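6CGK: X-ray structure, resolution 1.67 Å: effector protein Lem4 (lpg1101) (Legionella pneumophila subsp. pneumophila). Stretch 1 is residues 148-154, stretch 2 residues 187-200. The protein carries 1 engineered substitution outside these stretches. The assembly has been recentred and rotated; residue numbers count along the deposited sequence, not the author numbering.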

ATOM      1  N   GLY A 148      -2.964  -7.502  16.564  1.00 35.61           N
ATOM      2  CA  GLY A 148      -1.722  -6.793  16.835  1.00 33.89           C
ATOM      3  C   GLY A 148      -1.821  -5.376  16.282  1.00 35.35           C
ATOM      4  O   GLY A 148      -2.898  -4.787  16.243  1.00 36.57           O
ATOM      5  N   PHE A 149      -0.694  -4.865  15.821  1.00 33.13           N
ATOM      6  CA  PHE A 149      -0.632  -3.479  15.393  1.00 30.94           C
ATOM      7  C   PHE A 149      -1.189  -3.323  13.988  1.00 34.20           C
ATOM      8  O   PHE A 149      -0.952  -4.163  13.117  1.00 33.37           O
ATOM      9  CB  PHE A 149       0.816  -2.984  15.445  1.00 35.96           C
ATOM     10  CG  PHE A 149       0.995  -1.589  14.946  1.00 40.87           C
ATOM     11  CD1 PHE A 149       0.551  -0.505  15.684  1.00 42.65           C
ATOM     12  CD2 PHE A 149       1.627  -1.358  13.738  1.00 38.24           C
ATOM     13  CE1 PHE A 149       0.737   0.803  15.213  1.00 44.82           C
ATOM     14  CE2 PHE A 149       1.812  -0.051  13.254  1.00 41.74           C
ATOM     15  CZ  PHE A 149       1.372   1.024  14.002  1.00 38.71           C
ATOM     16  N   ARG A 150      -1.947  -2.249  13.776  1.00 31.58           N
ATOM     17  CA  ARG A 150      -2.493  -1.930  12.457  1.00 31.19           C
ATOM     18  C   ARG A 150      -2.248  -0.464  12.145  1.00 34.43           C
ATOM     19  O   ARG A 150      -2.623   0.418  12.929  1.00 33.87           O
ATOM     20  CB  ARG A 150      -4.008  -2.219  12.359  1.00 29.10           C
ATOM     21  CG  ARG A 150      -4.408  -3.690  12.484  1.00 30.49           C
ATOM     22  CD  ARG A 150      -3.816  -4.543  11.346  1.00 29.13           C
ATOM     23  NE  ARG A 150      -4.247  -5.954  11.462  1.00 28.10           N
ATOM     24  CZ  ARG A 150      -3.641  -6.865  12.228  1.00 28.88           C
ATOM     25  NH1 ARG A 150      -2.574  -6.534  12.957  1.00 29.91           N
ATOM     26  NH2 ARG A 150      -4.087  -8.118  12.257  1.00 30.27           N
ATOM     27  N   LEU A 151      -1.635  -0.212  10.993  1.00 30.28           N
ATOM     28  CA  LEU A 151      -1.465   1.131  10.460  1.00 30.67           C
ATOM     29  C   LEU A 151      -2.250   1.209   9.159  1.00 31.68           C
ATOM     30  O   LEU A 151      -2.152   0.302   8.326  1.00 34.22           O
ATOM     31  CB  LEU A 151       0.021   1.450  10.224  1.00 35.04           C
ATOM     32  CG  LEU A 151       0.338   2.764   9.499  1.00 38.33           C
ATOM     33  CD1 LEU A 151      -0.188   3.972  10.264  1.00 43.81           C
ATOM     34  CD2 LEU A 151       1.838   2.890   9.254  1.00 42.06           C
ATOM     35  N   ILE A 152      -3.062   2.259   9.004  1.00 30.76           N
ATOM     36  CA  ILE A 152      -3.871   2.471   7.801  1.00 30.77           C
ATOM     37  C   ILE A 152      -3.643   3.892   7.348  1.00 33.01           C
ATOM     38  O   ILE A 152      -3.864   4.829   8.127  1.00 31.15           O
ATOM     39  CB  ILE A 152      -5.372   2.266   8.058  1.00 29.08           C
ATOM     40  CG1 ILE A 152      -5.671   0.846   8.520  1.00 34.42           C
ATOM     41  CG2 ILE A 152      -6.193   2.685   6.815  1.00 38.23           C
ATOM     42  CD1 ILE A 152      -7.157   0.674   8.915  1.00 34.77           C
ATOM     43  N   CYS A 153      -3.222   4.055   6.097  1.00 29.81           N
ATOM     44  CA  CYS A 153      -3.064   5.366   5.477  1.00 34.48           C
ATOM     45  C   CYS A 153      -3.909   5.451   4.214  1.00 30.31           C
ATOM     46  O   CYS A 153      -3.812   4.584   3.334  1.00 31.91           O
ATOM     47  CB  CYS A 153      -1.599   5.638   5.134  1.00 30.77           C
ATOM     48  SG  CYS A 153      -0.578   5.680   6.599  1.00 35.31           S
ATOM     49  N   ASP A 154      -4.741   6.492   4.125  1.00 31.46           N
ATOM     50  CA  ASP A 154      -5.534   6.741   2.929  1.00 33.18           C
ATOM     51  C   ASP A 154      -5.716   8.242   2.765  1.00 35.54           C
ATOM     52  O   ASP A 154      -5.880   8.964   3.750  1.00 37.90           O
ATOM     53  CB  ASP A 154      -6.892   6.037   3.019  1.00 38.87           C
ATOM     54  CG  ASP A 154      -7.484   5.726   1.667  1.00 35.70           C
ATOM     55  OD1 ASP A 154      -7.431   6.588   0.769  1.00 36.99           O
ATOM     56  OD2 ASP A 154      -8.016   4.610   1.505  1.00 37.72           O
TER
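Stretch 2, residues 187-200: KWGEYFKEILTNCD

Residues 188-198 of stretch 2 form a helix, documented by i to i+4 backbone hydrogen bonds from Tyr191 N to Lys187 O (3.0 Å) through Thr197 N to Lys193 O (2.8 Å); Lys187 occupies the N-cap position. The helix packs on the extended strand of stretch 1 with an axis-to-axis closest approach of 9.8 Å and an angle of 165° between the N-to-C directions, so the two run nearly antiparallel. Accordingly, the start of stretch 1 meets the end of the helix: Phe149 and Asn198 have their CA atoms 6.7 Å apart, while Cys153 meets the first turns.

Every second side chain faces the helix: Phe149, Leu151 and Cys153 direct their CA-to-CB bonds toward it, whereas Arg150 and Ile152 lie out of its reach and lose no surface to it.

Phe149 contributes most, with 106 Å² covered. With chi1 in t (177°), Phe149 sets its ring among the last helical residues: Phe149 CD1 is 3.5 Å from Asn198 CB, Phe149 CE2 is 3.8 Å from Ile195 CG1, and Phe149 CZ is 4.0 Å from Glu194 O. Just beyond the helix, Cys199 SG approaches Phe149 CB at 3.7 Å and stands 47° off the ring normal, an oblique sulfur-aromatic contact. Asn198 ND2 donates to Glu194 O at 2.6 Å, tying its side chain back to the helix.

Leu151, with 60 Å² covered, sits two residues along: its CD2 is 4.0 Å from Tyr191 CB and 4.4 Å from Ile195 CD1, and its CD1 is 4.0 Å from Glu194 OE1. Cys153 (47 Å²) places SG 3.9 Å from Tyr191 CE2 and 4.0 Å from Trp188 CZ3, oblique to both rings. No hydrogen bond crosses between the stretches; the 394 Å² buried in total rests mainly on apolar and sulfur-aromatic packing.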

ATOM      1  N   LYS A 187       3.151  11.883   7.030  1.00 43.06           N
ATOM      2  CA  LYS A 187       4.365  11.985   7.845  1.00 45.50           C
ATOM      3  C   LYS A 187       4.971  10.594   8.041  1.00 46.56           C
ATOM      4  O   LYS A 187       4.948  10.004   9.127  1.00 43.04           O
ATOM      5  CB  LYS A 187       4.048  12.664   9.177  1.00 46.13           C
ATOM      6  CG  LYS A 187       2.980  13.751   9.062  1.00 56.27           C
ATOM      7  CD  LYS A 187       3.393  15.041   9.746  1.00 59.81           C
ATOM      8  N   TRP A 188       5.520  10.068   6.942  1.00 43.71           N
ATOM      9  CA  TRP A 188       5.990   8.681   6.931  1.00 40.24           C
ATOM     10  C   TRP A 188       7.041   8.430   8.005  1.00 46.62           C
ATOM     11  O   TRP A 188       7.046   7.367   8.641  1.00 42.26           O
ATOM     12  CB  TRP A 188       6.527   8.329   5.542  1.00 39.65           C
ATOM     13  CG  TRP A 188       5.466   8.423   4.490  1.00 41.88           C
ATOM     14  CD1 TRP A 188       5.331   9.394   3.537  1.00 48.75           C
ATOM     15  CD2 TRP A 188       4.368   7.521   4.299  1.00 35.94           C
ATOM     16  NE1 TRP A 188       4.217   9.149   2.752  1.00 37.98           N
ATOM     17  CE2 TRP A 188       3.613   8.003   3.200  1.00 36.01           C
ATOM     18  CE3 TRP A 188       3.961   6.343   4.935  1.00 34.58           C
ATOM     19  CZ2 TRP A 188       2.470   7.349   2.737  1.00 37.89           C
ATOM     20  CZ3 TRP A 188       2.836   5.698   4.476  1.00 38.86           C
ATOM     21  CH2 TRP A 188       2.098   6.199   3.390  1.00 33.60           C
ATOM     22  N   GLY A 189       7.929   9.398   8.239  1.00 43.27           N
ATOM     23  CA  GLY A 189       8.914   9.240   9.298  1.00 44.90           C
ATOM     24  C   GLY A 189       8.280   9.036  10.660  1.00 44.74           C
ATOM     25  O   GLY A 189       8.729   8.196  11.445  1.00 44.60           O
ATOM     26  N   GLU A 190       7.224   9.796  10.960  1.00 50.54           N
ATOM     27  CA  GLU A 190       6.490   9.592  12.207  1.00 45.37           C
ATOM     28  C   GLU A 190       5.781   8.245  12.226  1.00 42.31           C
ATOM     29  O   GLU A 190       5.686   7.603  13.280  1.00 44.64           O
ATOM     30  CB  GLU A 190       5.493  10.726  12.416  1.00 46.51           C
ATOM     31  CG  GLU A 190       6.150  12.006  12.884  1.00 61.65           C
ATOM     32  CD  GLU A 190       5.159  13.135  13.089  1.00 71.98           C
ATOM     33  OE1 GLU A 190       5.450  14.274  12.653  1.00 74.79           O
ATOM     34  OE2 GLU A 190       4.089  12.885  13.685  1.00 74.01           O
ATOM     35  N   TYR A 191       5.266   7.799  11.079  1.00 42.92           N
ATOM     36  CA  TYR A 191       4.605   6.496  11.043  1.00 38.00           C
ATOM     37  C   TYR A 191       5.603   5.369  11.250  1.00 39.01           C
ATOM     38  O   TYR A 191       5.261   4.343  11.848  1.00 39.32           O
ATOM     39  CB  TYR A 191       3.855   6.287   9.724  1.00 38.03           C
ATOM     40  CG  TYR A 191       2.955   7.435   9.316  1.00 39.13           C
ATOM     41  CD1 TYR A 191       2.517   8.373  10.246  1.00 39.90           C
ATOM     42  CD2 TYR A 191       2.554   7.597   7.985  1.00 36.36           C
ATOM     43  CE1 TYR A 191       1.703   9.444   9.859  1.00 39.43           C
ATOM     44  CE2 TYR A 191       1.738   8.654   7.601  1.00 36.83           C
ATOM     45  CZ  TYR A 191       1.323   9.570   8.541  1.00 40.55           C
ATOM     46  OH  TYR A 191       0.528  10.634   8.155  1.00 46.80           O
ATOM     47  N   PHE A 192       6.834   5.532  10.760  1.00 39.89           N
ATOM     48  CA  PHE A 192       7.862   4.541  11.045  1.00 38.63           C
ATOM     49  C   PHE A 192       8.133   4.483  12.534  1.00 41.66           C
ATOM     50  O   PHE A 192       8.275   3.397  13.111  1.00 46.36           O
ATOM     51  CB  PHE A 192       9.141   4.862  10.270  1.00 39.80           C
ATOM     52  CG  PHE A 192      10.110   3.730  10.241  1.00 40.91           C
ATOM     53  CD1 PHE A 192       9.877   2.624   9.445  1.00 48.62           C
ATOM     54  CD2 PHE A 192      11.250   3.754  11.028  1.00 42.51           C
ATOM     55  CE1 PHE A 192      10.763   1.563   9.432  1.00 42.67           C
ATOM     56  CE2 PHE A 192      12.135   2.699  11.008  1.00 42.42           C
ATOM     57  CZ  PHE A 192      11.888   1.609  10.197  1.00 40.78           C
ATOM     58  N   LYS A 193       8.188   5.644  13.184  1.00 42.14           N
ATOM     59  CA  LYS A 193       8.346   5.647  14.628  1.00 47.62           C
ATOM     60  C   LYS A 193       7.183   4.918  15.295  1.00 49.12           C
ATOM     61  O   LYS A 193       7.384   4.173  16.260  1.00 47.65           O
ATOM     62  CB  LYS A 193       8.475   7.086  15.132  1.00 46.74           C
ATOM     63  CG  LYS A 193       8.615   7.183  16.634  1.00 54.22           C
ATOM     64  CD  LYS A 193       8.634   8.619  17.095  1.00 58.80           C
ATOM     65  CE  LYS A 193       9.806   9.376  16.514  1.00 60.68           C
ATOM     66  NZ  LYS A 193      10.177  10.467  17.452  1.00 65.96           N
ATOM     67  N   GLU A 194       5.963   5.090  14.768  1.00 44.90           N
ATOM     68  CA  GLU A 194       4.796   4.426  15.348  1.00 42.32           C
ATOM     69  C   GLU A 194       4.899   2.907  15.228  1.00 39.41           C
ATOM     70  O   GLU A 194       4.564   2.181  16.173  1.00 43.96           O
ATOM     71  CB  GLU A 194       3.505   4.922  14.678  1.00 43.29           C
ATOM     72  CG  GLU A 194       3.159   6.405  14.896  1.00 48.09           C
ATOM     73  CD  GLU A 194       1.821   6.814  14.247  1.00 58.20           C
ATOM     74  OE1 GLU A 194       1.339   6.099  13.330  1.00 45.54           O
ATOM     75  OE2 GLU A 194       1.255   7.856  14.655  1.00 62.34           O
ATOM     76  N   ILE A 195       5.346   2.402  14.075  1.00 37.93           N
ATOM     77  CA  ILE A 195       5.576   0.962  13.954  1.00 37.53           C
ATOM     78  C   ILE A 195       6.545   0.492  15.033  1.00 42.13           C
ATOM     79  O   ILE A 195       6.247  -0.419  15.811  1.00 39.51           O
ATOM     80  CB  ILE A 195       6.100   0.604  12.556  1.00 36.06           C
ATOM     81  CG1 ILE A 195       5.043   0.882  11.494  1.00 34.63           C
ATOM     82  CG2 ILE A 195       6.516  -0.852  12.521  1.00 41.02           C
ATOM     83  CD1 ILE A 195       5.600   0.821  10.070  1.00 34.97           C
ATOM     84  N   LEU A 196       7.727   1.110  15.095  1.00 43.26           N
ATOM     85  CA  LEU A 196       8.752   0.643  16.026  1.00 42.03           C
ATOM     86  C   LEU A 196       8.295   0.768  17.474  1.00 43.72           C
ATOM     87  O   LEU A 196       8.641  -0.069  18.318  1.00 46.52           O
ATOM     88  CB  LEU A 196      10.051   1.429  15.821  1.00 51.12           C
ATOM     89  CG  LEU A 196      10.794   1.250  14.500  1.00 50.82           C
ATOM     90  CD1 LEU A 196      12.153   1.934  14.588  1.00 47.69           C
ATOM     91  CD2 LEU A 196      10.964  -0.220  14.177  1.00 51.32           C
ATOM     92  N   THR A 197       7.542   1.827  17.784  1.00 54.19           N
ATOM     93  CA  THR A 197       7.045   2.027  19.147  1.00 57.84           C
ATOM     94  C   THR A 197       6.006   0.987  19.546  1.00 56.24           C
ATOM     95  O   THR A 197       5.851   0.704  20.735  1.00 58.50           O
ATOM     96  CB  THR A 197       6.438   3.428  19.298  1.00 65.71           C
ATOM     97  OG1 THR A 197       7.422   4.422  18.975  1.00 67.26           O
ATOM     98  CG2 THR A 197       5.964   3.644  20.717  1.00 61.67           C
ATOM     99  N   ASN A 198       5.282   0.411  18.588  1.00 48.79           N
ATOM    100  CA  ASN A 198       4.192  -0.503  18.895  1.00 50.03           C
ATOM    101  C   ASN A 198       4.468  -1.956  18.522  1.00 55.33           C
ATOM    102  O   ASN A 198       3.608  -2.805  18.754  1.00 57.09           O
ATOM    103  CB  ASN A 198       2.906  -0.046  18.196  1.00 57.40           C
ATOM    104  CG  ASN A 198       2.385   1.266  18.739  1.00 57.78           C
ATOM    105  OD1 ASN A 198       1.649   1.294  19.717  1.00 67.45           O
ATOM    106  ND2 ASN A 198       2.763   2.363  18.102  1.00 55.05           N
ATOM    107  N   CYS A 199       5.625  -2.272  17.942  1.00 58.55           N
ATOM    108  CA  CYS A 199       5.937  -3.634  17.498  1.00 53.78           C
ATOM    109  C   CYS A 199       7.272  -4.032  18.124  1.00 52.84           C
ATOM    110  O   CYS A 199       8.336  -3.781  17.552  1.00 51.92           O
ATOM    111  CB  CYS A 199       5.985  -3.740  15.974  1.00 52.54           C
ATOM    112  SG  CYS A 199       4.444  -3.294  15.102  1.00 52.85           S
ATOM    113  N   ASP A 200       7.198  -4.683  19.282  1.00 54.62           N
ATOM    114  CA  ASP A 200       8.399  -4.992  20.051  1.00 62.90           C
ATOM    115  C   ASP A 200       9.394  -5.815  19.238  1.00 60.81           C
ATOM    116  O   ASP A 200      10.594  -5.510  19.206  1.00 55.99           O
ATOM    117  CB  ASP A 200       8.008  -5.723  21.335  1.00 58.63           C
TER